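Local structure of protein LST4 (Kluyveromyces lactis, 4ZY8) at residues Pro115-Ser118 with Ser119-Gln123. The protein probably acts, through a protein that includes this longin domain, in amino acid uptake and in protein trafficking from the Golgi to the plasma membrane. Sequence-based numbering, arbitrary orientation.
Sequences PHIS and SFLDQ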
loop_
_atom_site.group_PDB
_atom_site.type_symbol
_atom_site.label_atom_id
_atom_site.label_comp_id
_atom_site.label_asym_id
_atom_site.label_seq_id
_atom_site.Cartn_x
_atom_site.Cartn_y
_atom_site.Cartn_z
ATOM N N PRO A 115 7.503 12.863 -5.071
ATOM C CA PRO A 115 6.761 13.835 -4.251
ATOM C C PRO A 115 5.261 13.852 -4.581
ATOM O O PRO A 115 4.455 14.142 -3.711
ATOM C CB PRO A 115 7.403 15.176 -4.618
ATOM C CG PRO A 115 8.766 14.810 -5.093
ATOM C CD PRO A 115 8.599 13.508 -5.813
ATOM N N HIS A 116 4.898 13.579 -5.828
ATOM C CA HIS A 116 3.475 13.486 -6.170
ATOM C C HIS A 116 2.840 12.236 -5.563
ATOM O O HIS A 116 1.802 12.315 -4.934
ATOM C CB HIS A 116 3.268 13.479 -7.682
ATOM C CG HIS A 116 3.616 14.783 -8.348
ATOM N ND1 HIS A 116 4.824 14.979 -8.996
ATOM C CD2 HIS A 116 2.919 15.920 -8.489
ATOM C CE1 HIS A 116 4.843 16.207 -9.494
ATOM N NE2 HIS A 116 3.701 16.799 -9.211
ATOM N N ILE A 117 3.499 11.102 -5.739
ATOM C CA ILE A 117 2.972 9.824 -5.276
ATOM C C ILE A 117 2.811 9.842 -3.753
ATOM O O ILE A 117 1.755 9.511 -3.240
ATOM C CB ILE A 117 3.892 8.649 -5.668
ATOM C CG1 ILE A 117 4.229 8.675 -7.174
ATOM C CG2 ILE A 117 3.306 7.308 -5.196
ATOM C CD1 ILE A 117 3.052 8.817 -8.062
ATOM N N SER A 118 3.845 10.307 -3.052
ATOM C CA SER A 118 3.837 10.385 -1.588
ATOM C C SER A 118 2.693 11.230 -1.063
ATOM O O SER A 118 2.028 10.885 -0.081
ATOM C CB SER A 118 5.160 10.963 -1.083
ATOM O OG SER A 118 5.099 11.123 0.311
ATOM N N SER A 119 2.434 12.338 -1.736
ATOM C CA SER A 119 1.293 13.164 -1.358
ATOM C C SER A 119 -0.072 12.442 -1.608
ATOM O O SER A 119 -1.008 12.572 -0.819
ATOM C CB SER A 119 1.366 14.503 -2.095
ATOM O OG SER A 119 0.229 15.290 -1.813
ATOM N N PHE A 120 -0.195 11.694 -2.698
ATOM C CA PHE A 120 -1.425 10.925 -2.936
ATOM C C PHE A 120 -1.574 9.776 -1.911
ATOM O O PHE A 120 -2.675 9.437 -1.507
ATOM C CB PHE A 120 -1.443 10.355 -4.352
ATOM C CG PHE A 120 -1.597 11.399 -5.433
ATOM C CD1 PHE A 120 -2.474 12.450 -5.283
ATOM C CD2 PHE A 120 -0.867 11.311 -6.609
ATOM C CE1 PHE A 120 -2.626 13.400 -6.290
ATOM C CE2 PHE A 120 -1.013 12.279 -7.624
ATOM C CZ PHE A 120 -1.888 13.306 -7.458
ATOM N N LEU A 121 -0.453 9.184 -1.516
ATOM C CA LEU A 121 -0.470 8.146 -0.493
ATOM C C LEU A 121 -0.919 8.737 0.834
ATOM O O LEU A 121 -1.671 8.078 1.567
ATOM C CB LEU A 121 0.915 7.489 -0.366
ATOM C CG LEU A 121 1.233 6.543 -1.527
ATOM C CD1 LEU A 121 2.660 6.047 -1.500
ATOM C CD2 LEU A 121 0.254 5.339 -1.557
ATOM N N ASP A 122 -0.530 9.970 1.129
ATOM C CA ASP A 122 -0.997 10.664 2.317
ATOM C C ASP A 122 -2.510 10.734 2.341
ATOM O O ASP A 122 -3.085 10.474 3.346
ATOM C CB ASP A 122 -0.493 12.095 2.451
ATOM C CG ASP A 122 0.998 12.212 2.609
ATOM O OD1 ASP A 122 1.655 11.334 3.181
ATOM O OD2 ASP A 122 1.523 13.231 2.160
ATOM N N GLN A 123 -3.128 11.107 1.229
ATOM C CA GLN A 123 -4.592 11.176 1.168
ATOM C C GLN A 123 -5.173 9.770 1.423
ATOM O O GLN A 123 -6.118 9.620 2.191
ATOM C CB GLN A 123 -5.081 11.684 -0.199
ATOM C CG GLN A 123 -4.414 12.960 -0.722
ATOM C CD GLN A 123 -5.041 13.430 -2.046
ATOM O OE1 GLN A 123 -5.619 12.634 -2.795
ATOM N NE2 GLN A 123 -4.845 14.689 -2.373
HETATM O O HOH W 1 4.047 13.456 1.284
#
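S119 N reaches back one turn to P115 O at 3.4 Å, a long, weak bond, and S119 CB rests against the carbonyl oxygens of P115 and H116. F120 follows with a firmer link: its N donates to H116 O at 3.1 Å, in the plane of that carbonyl. With CG anti to its own carbonyl carbon (chi1 -69°), the F120 ring is swung back toward the preceding turn, where CD2 lies 3.3 Å from H116 O in an oblique approach. The ring then reaches I163 and L166 of helix 150-166, the neighbouring helix.

L121 sits on the buried side. L121 N donates to I117 O at 2.8 Å, almost in line with the C=O bond (165°), and L121 CD1 meets I117 CG2 at 4.0 Å, the two side chains running side by side in the same direction toward strand 79-87.

D122 N closes on S118 O at 3.0 Å, tilted 27° from the carbonyl plane. The carboxylate folds back over this turn, and a water bridges it to S118: the water donates to D122 OD2 and lies 2.7 Å from S118 OG. OD1 turns instead to R84 of strand 79-87 in a salt bridge. Shortening D122 to an alanine takes away the carboxylate and would probably leave R84 without this acidic mate and the water without the OD2 acceptor that ties it to this turn. Together these successive i to i+4 bonds, the first of them weak, make two turns of alpha-helix near the start of helix 114-134, amphipathic in its packing, which lies beside helix 150-166 against the antiparallel sheet of the longin fold.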